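Local coordinates for L-asparaginase 1 (Escherichia coli, PDB 6NXC), which hydrolyses L-asparagine to L-aspartate and ammonium as a cytoplasmic homotetramer whose activity is raised by asparagine bound at a separate allosteric site, at residues 232-237 with 256-261; 284-289 with 340-345; 28-33 with 69-74; 107-112 with 132-137; 193-198 with 292-297. The protein carries 1 engineered substitution. All blocks are in the same frame, centred on the assembly; numbering follows the deposited sequence.

Contact 1: residues 232-237 with 256-261. With ASN (asparagine), chain O.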
# COMPACT_ATOMS: atom_id res chain seq x y z
N ILE B 232 -7.25 -35.24 1.52
CA ILE B 232 -7.37 -34.15 0.49
C ILE B 232 -5.98 -33.82 -0.01
O ILE B 232 -5.10 -33.60 0.84
CB ILE B 232 -8.00 -32.88 1.11
CG1 ILE B 232 -9.35 -33.23 1.74
CG2 ILE B 232 -8.09 -31.73 0.09
CD1 ILE B 232 -10.02 -32.16 2.57
N GLY B 233 -5.80 -33.83 -1.31
CA GLY B 233 -4.52 -33.49 -1.95
C GLY B 233 -4.51 -32.05 -2.46
O GLY B 233 -5.60 -31.52 -2.83
N VAL B 234 -3.37 -31.41 -2.31
CA VAL B 234 -3.22 -29.99 -2.69
C VAL B 234 -2.16 -29.97 -3.80
O VAL B 234 -0.98 -30.14 -3.51
CB VAL B 234 -2.83 -29.10 -1.49
CG1 VAL B 234 -2.62 -27.69 -1.96
CG2 VAL B 234 -3.89 -29.08 -0.38
N VAL B 235 -2.62 -29.80 -5.05
CA VAL B 235 -1.76 -29.79 -6.25
C VAL B 235 -1.47 -28.37 -6.73
O VAL B 235 -2.36 -27.64 -6.89
CB VAL B 235 -2.50 -30.54 -7.34
CG1 VAL B 235 -1.66 -30.61 -8.59
CG2 VAL B 235 -2.93 -31.91 -6.88
N THR B 236 -0.22 -28.01 -6.79
CA THR B 236 0.26 -26.77 -7.34
C THR B 236 0.45 -27.03 -8.82
O THR B 236 1.23 -27.93 -9.17
CB THR B 236 1.51 -26.30 -6.64
OG1 THR B 236 1.08 -26.04 -5.29
CG2 THR B 236 1.99 -25.01 -7.33
N ILE B 237 -0.12 -26.21 -9.64
CA ILE B 237 0.14 -26.31 -11.09
C ILE B 237 1.37 -25.49 -11.43
O ILE B 237 1.54 -24.36 -10.93
CB ILE B 237 -1.05 -25.76 -11.89
CG1 ILE B 237 -2.37 -26.44 -11.52
CG2 ILE B 237 -0.73 -25.82 -13.36
CD1 ILE B 237 -2.39 -27.93 -11.72
N ALA B 256 -10.83 -35.57 -2.23
CA ALA B 256 -10.91 -34.24 -2.85
C ALA B 256 -9.51 -33.82 -3.24
O ALA B 256 -8.55 -34.33 -2.71
CB ALA B 256 -11.57 -33.29 -1.89
N LEU B 257 -9.45 -33.05 -4.28
CA LEU B 257 -8.22 -32.45 -4.76
C LEU B 257 -8.47 -30.94 -4.87
O LEU B 257 -9.44 -30.53 -5.54
CB LEU B 257 -8.15 -33.16 -6.10
CG LEU B 257 -6.81 -33.68 -6.50
CD1 LEU B 257 -7.03 -34.70 -7.60
CD2 LEU B 257 -6.06 -32.44 -6.96
N ILE B 258 -7.50 -30.13 -4.44
CA ILE B 258 -7.45 -28.66 -4.62
C ILE B 258 -6.35 -28.43 -5.63
O ILE B 258 -5.25 -28.99 -5.44
CB ILE B 258 -7.17 -27.96 -3.29
CG1 ILE B 258 -8.28 -28.20 -2.28
CG2 ILE B 258 -6.95 -26.51 -3.55
CD1 ILE B 258 -7.98 -27.61 -0.94
N LEU B 259 -6.70 -27.78 -6.74
CA LEU B 259 -5.75 -27.37 -7.77
C LEU B 259 -5.44 -25.89 -7.53
O LEU B 259 -6.34 -25.05 -7.57
CB LEU B 259 -6.33 -27.47 -9.18
CG LEU B 259 -6.91 -28.81 -9.57
CD1 LEU B 259 -7.44 -28.73 -10.99
CD2 LEU B 259 -5.94 -29.94 -9.42
N ARG B 260 -4.20 -25.60 -7.26
CA ARG B 260 -3.70 -24.19 -7.26
C ARG B 260 -3.30 -23.83 -8.65
O ARG B 260 -2.15 -24.03 -8.98
CB ARG B 260 -2.58 -24.02 -6.25
CG ARG B 260 -2.90 -24.39 -4.82
CD ARG B 260 -1.81 -24.15 -3.78
NE ARG B 260 -1.35 -22.79 -3.79
CZ ARG B 260 -0.19 -22.34 -4.30
NH1 ARG B 260 0.73 -23.18 -4.80
NH2 ARG B 260 0.04 -21.04 -4.27
N SER B 261 -4.22 -23.33 -9.44
CA SER B 261 -3.95 -23.08 -10.88
C SER B 261 -3.44 -21.68 -11.11
O SER B 261 -3.45 -20.82 -10.20
CB SER B 261 -5.25 -23.20 -11.67
OG SER B 261 -5.74 -24.48 -11.52
N ASN O . -4.13 -18.35 -3.22
CA ASN O . -2.82 -18.29 -2.43
C ASN O . -2.26 -19.71 -2.30
O ASN O . -2.62 -20.51 -3.27
CB ASN O . -3.05 -17.63 -1.07
CG ASN O . -3.93 -18.44 -0.12
OD1 ASN O . -4.75 -19.21 -0.57
ND2 ASN O . -3.68 -18.38 1.16
OXT ASN O . -1.50 -20.06 -1.27

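Contact 2: residues 284-289 with 340-345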
# COMPACT_ATOMS: atom_id res chain seq x y z
N GLY B 284 -15.85 -39.96 -7.99
CA GLY B 284 -16.55 -39.33 -6.87
C GLY B 284 -15.65 -38.35 -6.12
O GLY B 284 -16.10 -37.77 -5.08
N ILE B 285 -14.44 -38.14 -6.65
CA ILE B 285 -13.51 -37.18 -6.02
C ILE B 285 -13.97 -35.74 -6.33
O ILE B 285 -14.37 -35.43 -7.49
CB ILE B 285 -12.10 -37.49 -6.51
CG1 ILE B 285 -11.59 -38.85 -6.03
CG2 ILE B 285 -11.19 -36.35 -6.13
CD1 ILE B 285 -10.41 -39.30 -6.75
N VAL B 286 -14.03 -34.86 -5.30
CA VAL B 286 -14.39 -33.43 -5.48
C VAL B 286 -13.12 -32.69 -5.90
O VAL B 286 -12.17 -32.62 -5.11
CB VAL B 286 -14.99 -32.84 -4.20
CG1 VAL B 286 -15.20 -31.34 -4.39
CG2 VAL B 286 -16.27 -33.60 -3.82
N VAL B 287 -13.08 -32.20 -7.12
CA VAL B 287 -11.90 -31.44 -7.61
C VAL B 287 -12.28 -29.95 -7.68
O VAL B 287 -13.22 -29.59 -8.42
CB VAL B 287 -11.39 -31.97 -8.96
CG1 VAL B 287 -10.17 -31.26 -9.41
CG2 VAL B 287 -11.16 -33.43 -8.85
N VAL B 288 -11.58 -29.12 -6.91
CA VAL B 288 -11.83 -27.66 -6.78
C VAL B 288 -10.66 -26.88 -7.39
O VAL B 288 -9.55 -27.08 -6.98
CB VAL B 288 -12.10 -27.28 -5.32
CG1 VAL B 288 -12.56 -25.85 -5.23
CG2 VAL B 288 -13.19 -28.15 -4.77
N ASN B 289 -10.98 -25.93 -8.26
CA ASN B 289 -10.00 -25.07 -8.94
C ASN B 289 -9.91 -23.75 -8.15
O ASN B 289 -10.90 -23.04 -8.11
CB ASN B 289 -10.46 -24.80 -10.37
CG ASN B 289 -9.34 -24.17 -11.21
OD1 ASN B 289 -8.18 -24.31 -10.86
ND2 ASN B 289 -9.71 -23.73 -12.39
N GLU B 340 -22.77 -34.85 -5.24
CA GLU B 340 -23.35 -33.76 -6.07
C GLU B 340 -23.62 -32.56 -5.18
O GLU B 340 -23.28 -31.42 -5.62
CB GLU B 340 -24.65 -34.19 -6.77
CG GLU B 340 -25.43 -33.04 -7.36
CD GLU B 340 -26.81 -33.42 -7.89
OE1 GLU B 340 -26.94 -34.58 -8.34
OE2 GLU B 340 -27.75 -32.58 -7.79
N THR B 341 -24.09 -32.78 -3.94
CA THR B 341 -24.43 -31.68 -3.03
C THR B 341 -23.14 -31.01 -2.54
O THR B 341 -23.17 -29.79 -2.39
CB THR B 341 -25.24 -32.12 -1.82
OG1 THR B 341 -26.45 -32.73 -2.28
CG2 THR B 341 -25.57 -30.97 -0.91
N ILE B 342 -22.11 -31.79 -2.25
CA ILE B 342 -20.79 -31.18 -1.89
C ILE B 342 -20.26 -30.28 -3.02
O ILE B 342 -19.76 -29.13 -2.73
CB ILE B 342 -19.79 -32.25 -1.45
CG1 ILE B 342 -20.33 -32.90 -0.17
CG2 ILE B 342 -18.45 -31.63 -1.22
CD1 ILE B 342 -19.60 -34.14 0.23
N ARG B 343 -20.35 -30.74 -4.27
CA ARG B 343 -19.81 -30.00 -5.41
C ARG B 343 -20.56 -28.69 -5.48
O ARG B 343 -19.95 -27.66 -5.81
CB ARG B 343 -19.87 -30.80 -6.73
CG ARG B 343 -18.86 -31.94 -6.82
CD ARG B 343 -19.08 -32.87 -8.04
NE ARG B 343 -17.97 -33.82 -8.09
CZ ARG B 343 -18.06 -35.09 -8.46
NH1 ARG B 343 -19.19 -35.58 -8.94
NH2 ARG B 343 -16.98 -35.87 -8.50
N LYS B 344 -21.89 -28.74 -5.33
CA LYS B 344 -22.69 -27.51 -5.48
C LYS B 344 -22.32 -26.53 -4.35
O LYS B 344 -22.27 -25.33 -4.57
CB LYS B 344 -24.18 -27.86 -5.48
CG LYS B 344 -25.12 -26.73 -5.08
CD LYS B 344 -26.57 -26.94 -5.57
CE LYS B 344 -27.22 -25.65 -6.04
NZ LYS B 344 -28.68 -25.82 -6.21
N ALA B 345 -22.19 -27.04 -3.14
CA ALA B 345 -21.99 -26.23 -1.92
C ALA B 345 -20.60 -25.59 -1.99
O ALA B 345 -20.44 -24.45 -1.45
CB ALA B 345 -22.07 -27.08 -0.66
O HOH W 1 -15.29 -32.52 -9.03

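Contact 3: residues 28-33 with 69-74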
# COMPACT_ATOMS: atom_id res chain seq x y z
N VAL B 28 -10.54 -17.23 27.25
CA VAL B 28 -9.33 -17.27 26.37
C VAL B 28 -8.86 -18.74 26.35
O VAL B 28 -8.46 -19.24 27.39
CB VAL B 28 -8.26 -16.37 26.94
CG1 VAL B 28 -7.00 -16.39 26.02
CG2 VAL B 28 -8.71 -14.94 27.13
N ALA B 29 -8.87 -19.31 25.16
CA ALA B 29 -8.38 -20.67 24.83
C ALA B 29 -6.91 -20.49 24.46
O ALA B 29 -6.60 -20.07 23.35
CB ALA B 29 -9.25 -21.29 23.77
N TYR B 30 -6.03 -20.77 25.41
CA TYR B 30 -4.58 -20.72 25.18
C TYR B 30 -4.17 -22.08 24.53
O TYR B 30 -3.86 -22.99 25.23
CB TYR B 30 -3.90 -20.36 26.48
CG TYR B 30 -2.40 -20.29 26.36
CD1 TYR B 30 -1.78 -20.06 25.17
CD2 TYR B 30 -1.63 -20.57 27.47
CE1 TYR B 30 -0.39 -20.02 25.09
CE2 TYR B 30 -0.25 -20.53 27.42
CZ TYR B 30 0.37 -20.22 26.24
OH TYR B 30 1.74 -20.24 26.17
N THR B 31 -4.13 -22.19 23.19
CA THR B 31 -3.88 -23.45 22.48
C THR B 31 -2.37 -23.72 22.42
O THR B 31 -2.02 -24.88 22.21
CB THR B 31 -4.59 -23.52 21.13
OG1 THR B 31 -3.96 -22.58 20.24
CG2 THR B 31 -6.06 -23.30 21.28
N GLY B 32 -1.55 -22.70 22.50
CA GLY B 32 -0.07 -22.68 22.34
C GLY B 32 0.30 -21.58 21.36
O GLY B 32 -0.44 -20.58 21.31
N GLY B 33 1.43 -21.74 20.65
CA GLY B 33 1.90 -20.67 19.76
C GLY B 33 3.08 -19.90 20.37
O GLY B 33 3.42 -20.09 21.53
N PHE B 69 -11.36 -11.72 32.18
CA PHE B 69 -11.06 -12.87 31.31
C PHE B 69 -10.59 -14.06 32.13
O PHE B 69 -9.99 -13.91 33.20
CB PHE B 69 -10.12 -12.45 30.18
CG PHE B 69 -8.79 -11.93 30.61
CD1 PHE B 69 -8.59 -10.59 30.97
CD2 PHE B 69 -7.72 -12.80 30.68
CE1 PHE B 69 -7.33 -10.16 31.40
CE2 PHE B 69 -6.48 -12.35 31.12
CZ PHE B 69 -6.29 -11.04 31.50
N THR B 70 -10.75 -15.21 31.54
CA THR B 70 -10.41 -16.52 32.13
C THR B 70 -9.56 -17.26 31.10
O THR B 70 -10.03 -17.34 29.96
CB THR B 70 -11.70 -17.32 32.41
OG1 THR B 70 -12.39 -16.55 33.38
CG2 THR B 70 -11.38 -18.65 33.05
N ILE B 71 -8.34 -17.67 31.44
CA ILE B 71 -7.45 -18.48 30.54
C ILE B 71 -7.62 -19.97 30.81
O ILE B 71 -7.38 -20.42 31.96
CB ILE B 71 -5.97 -18.04 30.69
CG1 ILE B 71 -5.87 -16.55 30.38
CG2 ILE B 71 -5.00 -18.90 29.81
CD1 ILE B 71 -4.57 -15.99 30.83
N HIS B 72 -7.86 -20.72 29.73
CA HIS B 72 -7.82 -22.19 29.66
C HIS B 72 -6.53 -22.52 28.93
O HIS B 72 -6.48 -22.30 27.75
CB HIS B 72 -9.08 -22.74 29.02
CG HIS B 72 -8.93 -24.23 28.80
ND1 HIS B 72 -9.48 -24.91 27.66
CD2 HIS B 72 -8.23 -25.14 29.50
CE1 HIS B 72 -9.11 -26.17 27.72
NE2 HIS B 72 -8.30 -26.33 28.82
N GLU B 73 -5.51 -22.99 29.65
CA GLU B 73 -4.23 -23.42 29.02
C GLU B 73 -4.35 -24.88 28.56
O GLU B 73 -4.68 -25.74 29.36
CB GLU B 73 -3.07 -23.22 29.99
CG GLU B 73 -1.72 -23.60 29.39
CD GLU B 73 -0.63 -23.73 30.48
OE1 GLU B 73 -0.52 -22.76 31.24
OE2 GLU B 73 0.08 -24.82 30.56
N TYR B 74 -4.07 -25.18 27.30
CA TYR B 74 -4.27 -26.53 26.72
C TYR B 74 -3.09 -27.37 27.22
O TYR B 74 -2.01 -26.73 27.44
CB TYR B 74 -4.34 -26.41 25.21
CG TYR B 74 -5.73 -26.11 24.68
CD1 TYR B 74 -6.55 -25.17 25.29
CD2 TYR B 74 -6.15 -26.65 23.48
CE1 TYR B 74 -7.81 -24.82 24.77
CE2 TYR B 74 -7.38 -26.28 22.91
CZ TYR B 74 -8.23 -25.43 23.58
OH TYR B 74 -9.44 -25.10 23.07

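Contact 4: residues 107-112 with 132-137. With EDO (1,2-ethanediol), chain R.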
# COMPACT_ATOMS: atom_id res chain seq x y z
N ILE B 107 -9.13 -17.03 20.92
CA ILE B 107 -8.36 -18.25 20.70
C ILE B 107 -6.91 -17.74 20.51
O ILE B 107 -6.63 -17.17 19.45
CB ILE B 107 -8.89 -19.08 19.52
CG1 ILE B 107 -10.40 -19.39 19.51
CG2 ILE B 107 -8.17 -20.38 19.39
CD1 ILE B 107 -10.95 -19.90 20.80
N LEU B 108 -6.03 -18.05 21.47
CA LEU B 108 -4.62 -17.68 21.35
C LEU B 108 -3.94 -18.86 20.64
O LEU B 108 -4.17 -20.04 21.12
CB LEU B 108 -3.97 -17.54 22.72
CG LEU B 108 -4.03 -16.16 23.34
CD1 LEU B 108 -3.25 -16.16 24.67
CD2 LEU B 108 -3.46 -15.12 22.39
N HIS B 109 -3.12 -18.64 19.63
CA HIS B 109 -2.80 -19.69 18.63
C HIS B 109 -1.46 -19.30 17.99
O HIS B 109 -1.18 -18.10 17.91
CB HIS B 109 -3.91 -19.73 17.57
CG HIS B 109 -4.00 -20.92 16.70
ND1 HIS B 109 -3.03 -21.13 15.70
CD2 HIS B 109 -4.91 -21.96 16.61
CE1 HIS B 109 -3.36 -22.25 15.03
NE2 HIS B 109 -4.54 -22.74 15.52
N GLY B 110 -0.71 -20.27 17.56
CA GLY B 110 0.52 -20.01 16.78
C GLY B 110 0.17 -19.37 15.47
O GLY B 110 -0.95 -19.63 14.91
N THR B 111 1.03 -18.51 14.96
CA THR B 111 0.69 -17.80 13.69
C THR B 111 0.72 -18.77 12.49
O THR B 111 -0.05 -18.55 11.51
CB THR B 111 1.62 -16.60 13.46
OG1 THR B 111 2.96 -17.15 13.42
CG2 THR B 111 1.37 -15.56 14.54
N ASP B 112 1.49 -19.84 12.50
CA ASP B 112 1.75 -20.59 11.24
C ASP B 112 0.46 -21.13 10.64
O ASP B 112 0.32 -21.12 9.39
CB ASP B 112 2.78 -21.70 11.45
CG ASP B 112 4.23 -21.24 11.39
OD1 ASP B 112 4.50 -20.09 11.12
OD2 ASP B 112 5.06 -22.08 11.69
N VAL B 132 -15.86 -14.76 18.32
CA VAL B 132 -14.75 -15.72 18.44
C VAL B 132 -13.64 -15.09 17.64
O VAL B 132 -13.84 -14.88 16.43
CB VAL B 132 -15.11 -17.10 17.90
CG1 VAL B 132 -13.91 -17.97 17.95
CG2 VAL B 132 -16.29 -17.78 18.59
N ILE B 133 -12.57 -14.77 18.31
CA ILE B 133 -11.44 -14.03 17.72
C ILE B 133 -10.16 -14.82 17.92
O ILE B 133 -9.73 -15.08 19.08
CB ILE B 133 -11.29 -12.64 18.37
CG1 ILE B 133 -12.61 -11.85 18.42
CG2 ILE B 133 -10.16 -11.93 17.69
CD1 ILE B 133 -12.45 -10.39 18.83
N VAL B 134 -9.50 -15.17 16.81
CA VAL B 134 -8.22 -15.86 16.88
C VAL B 134 -7.14 -14.77 16.80
O VAL B 134 -7.23 -13.92 15.93
CB VAL B 134 -8.11 -16.90 15.76
CG1 VAL B 134 -6.89 -17.76 15.88
CG2 VAL B 134 -9.37 -17.80 15.65
N THR B 135 -6.12 -14.91 17.62
CA THR B 135 -4.93 -14.00 17.65
C THR B 135 -3.71 -14.73 18.18
O THR B 135 -3.77 -15.87 18.64
CB THR B 135 -5.29 -12.69 18.40
OG1 THR B 135 -4.35 -11.69 17.94
CG2 THR B 135 -5.22 -12.76 19.91
N GLY B 136 -2.58 -14.02 18.14
CA GLY B 136 -1.30 -14.52 18.60
C GLY B 136 -0.24 -13.50 18.32
O GLY B 136 -0.55 -12.30 18.46
N SER B 137 1.00 -13.95 18.21
CA SER B 137 2.06 -12.98 18.01
C SER B 137 3.21 -13.59 17.27
O SER B 137 3.38 -14.84 17.21
CB SER B 137 2.55 -12.44 19.33
OG SER B 137 3.03 -13.49 20.10
C1 EDO R . 7.17 -16.70 11.75
O1 EDO R . 6.37 -16.48 10.61
C2 EDO R . 7.16 -18.09 12.35
O2 EDO R . 7.09 -19.24 11.42
O HOH W 2 1.23 -16.85 18.60
O HOH W 3 5.09 -16.27 14.90

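Contact 5: residues 193-198 with 292-297. With ASN (asparagine), chain O; EDO (1,2-ethanediol), chain Q.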
# COMPACT_ATOMS: atom_id res chain seq x y z
N ALA B 193 -3.09 -11.18 5.92
CA ALA B 193 -3.93 -10.35 5.07
C ALA B 193 -5.25 -11.06 4.79
O ALA B 193 -5.37 -12.29 5.02
CB ALA B 193 -3.14 -10.10 3.84
N SER B 194 -6.13 -10.29 4.20
CA SER B 194 -7.46 -10.70 3.73
C SER B 194 -7.53 -10.25 2.27
O SER B 194 -7.98 -9.19 1.96
CB SER B 194 -8.44 -10.01 4.59
OG SER B 194 -9.68 -10.34 4.12
N PRO B 195 -6.93 -10.98 1.33
CA PRO B 195 -6.62 -10.42 0.04
C PRO B 195 -7.84 -10.10 -0.81
O PRO B 195 -7.74 -9.21 -1.66
CB PRO B 195 -5.69 -11.44 -0.66
CG PRO B 195 -5.55 -12.59 0.24
CD PRO B 195 -6.32 -12.31 1.52
N ASN B 196 -8.97 -10.74 -0.58
CA ASN B 196 -10.17 -10.53 -1.41
C ASN B 196 -11.30 -9.92 -0.59
O ASN B 196 -12.38 -9.80 -1.09
CB ASN B 196 -10.61 -11.86 -2.00
CG ASN B 196 -9.66 -12.34 -3.03
OD1 ASN B 196 -9.24 -11.60 -3.94
ND2 ASN B 196 -9.26 -13.56 -2.86
N LEU B 197 -11.08 -9.50 0.64
CA LEU B 197 -12.12 -8.72 1.37
C LEU B 197 -11.45 -7.68 2.24
O LEU B 197 -10.48 -7.97 2.90
CB LEU B 197 -12.88 -9.74 2.26
CG LEU B 197 -14.14 -9.22 2.91
CD1 LEU B 197 -15.22 -9.06 1.89
CD2 LEU B 197 -14.59 -10.03 4.16
N PRO B 198 -12.02 -6.47 2.42
CA PRO B 198 -11.43 -5.54 3.36
C PRO B 198 -11.66 -6.02 4.82
O PRO B 198 -12.40 -6.94 5.09
CB PRO B 198 -12.23 -4.24 3.15
CG PRO B 198 -12.79 -4.43 1.70
CD PRO B 198 -13.18 -5.92 1.66
N GLN B 292 -3.65 -19.85 -7.59
CA GLN B 292 -2.33 -19.79 -6.88
C GLN B 292 -1.93 -18.35 -6.49
O GLN B 292 -1.12 -18.16 -5.58
CB GLN B 292 -1.26 -20.64 -7.62
CG GLN B 292 -0.62 -19.95 -8.82
CD GLN B 292 0.36 -20.85 -9.55
OE1 GLN B 292 1.36 -20.35 -10.06
NE2 GLN B 292 0.06 -22.15 -9.72
N CYS B 293 -2.49 -17.35 -7.12
CA CYS B 293 -2.23 -15.93 -6.88
C CYS B 293 -2.69 -15.56 -5.47
O CYS B 293 -3.58 -16.22 -4.94
CB CYS B 293 -2.94 -15.07 -7.89
SG CYS B 293 -2.43 -15.48 -9.59
N MET B 294 -2.15 -14.51 -4.87
CA MET B 294 -2.53 -14.03 -3.51
C MET B 294 -3.97 -13.54 -3.58
O MET B 294 -4.77 -13.76 -2.67
CB MET B 294 -1.60 -12.89 -3.09
CG MET B 294 -1.73 -12.50 -1.71
SD MET B 294 -1.59 -13.82 -0.47
CE MET B 294 -0.28 -14.87 -1.07
N SER B 295 -4.31 -12.82 -4.63
CA SER B 295 -5.71 -12.39 -4.82
C SER B 295 -6.25 -12.62 -6.23
O SER B 295 -5.47 -12.87 -7.16
CB SER B 295 -5.86 -10.92 -4.56
OG SER B 295 -5.27 -10.09 -5.62
N GLY B 296 -7.58 -12.58 -6.30
CA GLY B 296 -8.36 -12.73 -7.55
C GLY B 296 -9.35 -13.88 -7.47
O GLY B 296 -9.49 -14.61 -6.45
N LYS B 297 -10.07 -14.07 -8.56
CA LYS B 297 -11.26 -14.91 -8.57
C LYS B 297 -11.14 -15.87 -9.75
O LYS B 297 -11.00 -15.39 -10.89
CB LYS B 297 -12.49 -14.03 -8.63
CG LYS B 297 -13.79 -14.79 -8.65
CD LYS B 297 -14.95 -13.94 -8.52
CE LYS B 297 -16.24 -14.70 -8.35
NZ LYS B 297 -17.32 -13.79 -7.89
N ASN O . -4.13 -18.35 -3.22
CA ASN O . -2.82 -18.29 -2.43
C ASN O . -2.26 -19.71 -2.30
O ASN O . -2.62 -20.51 -3.27
CB ASN O . -3.05 -17.63 -1.07
CG ASN O . -3.93 -18.44 -0.12
OD1 ASN O . -4.75 -19.21 -0.57
ND2 ASN O . -3.68 -18.38 1.16
OXT ASN O . -1.50 -20.06 -1.27
C1 EDO Q . -7.56 -16.38 -3.86
O1 EDO Q . -7.59 -15.09 -4.30
C2 EDO Q . -7.23 -16.31 -2.50
O2 EDO Q . -5.97 -15.98 -2.24

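Contact 1: residues 232-237 with 256-261
The allosteric asparagine site is built on the end of a parallel strand pair, where Arg260 reaches past Thr236 to the bound amino acid. Strands 232-236 and 256-261 run 17° apart in register, joined by a ladder of backbone bonds from Gly233 N to Ala256 O at 3.1 Å through to Ile237 N to Arg260 O. They are the two strands of a beta-alpha-beta crossover whose helix is 243-250, in the four-stranded parallel sheet of the C-terminal domain. Ile232, Val234 and Ile258 share one face with Arg260: Ile258 CD1 sits 4.2 Å from Ile232 CG2, and helix 322-333 packs on this side. Arg260 leaves the strand beside Thr236, and a bend at chi3 (55°) turns its guanidinium so that two edges are used. NH1 donates to Thr236 OG1 at 2.9 Å, with the hydroxyl in the guanidinium plane. On the asparagine, NE of Arg260 reaches carboxylate O at 2.7 Å, and NH2 bonds the same oxygen. A methionine in place of Arg260 would probably leave that carboxylate without its positive mate and Thr236 OG1 without this donor. Thr236 and Arg260 also face their own counterparts in the second subunit.

Contact 2: residues 284-289 with 340-345
The backbone of 284-289 leaves a turn at Gly284 and straightens into strand 286-291, while helix 340-345 stands beside the start of that strand, the closest pair of CA atoms being Val286 and Arg343, 6.4 Å apart. Arg343 spans the gap. With CG beside its backbone N (chi1 -73°) and the chain extended from CG to NE, the side chain brings NH2 to within 2.8 Å of Ile285 O. The bond is fairly straight at the hydrogen, 159°, and the acceptor lies in the guanidinium plane, yet NH2 stands above the plane of the carbonyl, away from its lone pairs. Gly284 is the C-prime residue of a Schellman motif that ends helix 271-282, its positive phi suited to glycine, and NH2 of Arg343 also bonds Ser281 O near that helix end. One guanidinium nitrogen thus bridges a helix terminus and the residue that leads into strand 286-291 of the parallel C-terminal sheet. A water accepts from Val287 N at 2.9 Å and makes weak bonds to Arg343 NE and Ile285 O. Next to this polar bridge, Val286 CG2 meets Ile342 CG2 at 3.9 Å, the two side chains crossing at about a right angle. Leu329 and Leu332 of helix 322-333 pack against Val286 and Ile342, respectively.

Contact 3: residues 28-33 with 69-74
Four backbone hydrogen bonds join Val28 and Tyr30 to Thr70, His72 and Tyr74, setting strands 28-32 and 69-74 parallel at 25° to each other. Val28 N donates to Thr70 O and Val28 O accepts from His72 N, both at 2.8 Å; Tyr30 repeats the pattern two residues on, with N bonded to His72 O and O to Tyr74 N. This pairs an outermost strand of the N-terminal domain's mixed sheet with strand 25-32, which leads to the active-site Thr34. Among the apolar contacts, Ile71 CG2 touches Tyr30 CB at 3.8 Å, and helix 50-56 packs on Tyr30 and Ile71. The side chains of Tyr30 and Glu73 run alongside each other, CG of Glu73 lying 3.6 Å from CD2 of Tyr30. The methyl of Thr31 makes a CH-pi contact over one face of Tyr74, CG2 standing 3.9 Å from the ring centroid and 19° off its normal. A chi1 of 70° sets OG1 between the backbone N and the carbonyl carbon, where it bonds Leu108 O, and turns CG2 over the ring. Polar ends are met by other parts of the chain: Tyr74 OH and His72 ND1 both bond Asp94, and the Glu73 carboxylate takes Gln52 NE2 and Ser48 N. The shared Asp94 would probably favour a protonated His72, while the carboxylate of Glu73 ties this edge strand to helix 50-56.

Contact 4: residues 107-112 with 132-137
Leu108 and Thr135 lie side by side, pointing the same way, Leu108 CD2 resting 3.8 Å from Thr135 CG2, while on the sheet's other face Ile107 CB meets Val134 CG2 at 4.1 Å. Ile107 N bonds Ile133 O and Ile107 O takes Thr135 N, a parallel ladder that fades with a weak bond from His109 N to Thr135 O. His109 ND1 donates to Gly110 O at 2.7 Å, in the ring plane and on a carbonyl lone pair, which probably helps to hold the turn into substrate-binding Thr111 and Asp112. Thr111 sets CG2 3.4 Å from Ser137 O, its OG1 bonded to Lys183. Asp112 OD1 forms a salt bridge with Lys183 and takes O2 of an ethanediol, probably from the crystallisation liquor; OD2 accepts from Asn266 of the second subunit. An alanine here is likely to leave Lys183 without this counter-charge and the neighbouring subunit's amide without this acceptor. Waters joining His109 O to Ser137 N, and Thr111 OG1 to Ser137 O, imply solvent bridging beyond the ladder.

Contact 5: residues 193-198 with 292-297
The one direct hydrogen bond between these two irregular loops is made by a side-chain amide, and a molecule of 1,2-ethanediol, probably from the crystallisation liquor, binds beside it. The first loop is a type I beta turn from Ser194 to Leu197, with Ser194 OG bonded to Leu197 O; the second, 292-297, follows strand 286-291 and lines the allosteric asparagine pocket. Asn196, at the third position of the turn, presents both ends of its amide. OD1 accepts from Gly296 N at 3.0 Å, the donor lying in the carbonyl plane on a lone pair, and ND2 donates to ethanediol O1 at 2.7 Å. With both ends engaged, the flat group is fixed in rotation. The diol's O1 in turn gives its proton to Gly296 O, and its O2 to Met294 O, so the small molecule bridges the two loops. Pro195 lays its ring against the backbone carbonyl of Met294, and its CG lies 4.2 Å from Met294 SD. Earlier in the same loop, Cys293 O accepts from the asparagine amino group N at 2.8 Å, while Glu323 also binds this ligand. Ser295 OG bonds His185 of the second subunit, so the loop reaches across the subunit interface. Met294, bent at chi2 and chi3, folds its terminal methyl toward the ligand, CE standing 3.9 Å from asparagine CB.

In the fold
From the N terminus, contact 3 comes first, closing the loop from strand 25-32 to strand 68-78. Contact 4 follows in series, closing the chain from strand 104-108 to 132-135; the two share the N-terminal sheet, where strands 25-32 and 104-108 are neighbours. Contact 5 then spans the longest loop, from 193-198 to 292-297, and contact 1 is nested inside it, both touching the allosteric asparagine and the second subunit. Contact 2 opens within that span and closes beyond it at helix 339-346, so it crosses contact 5. Contacts 1 and 2 meet on adjacent strands of the C-terminal sheet, about 33 and 36 Å, centre to centre, from contact 3.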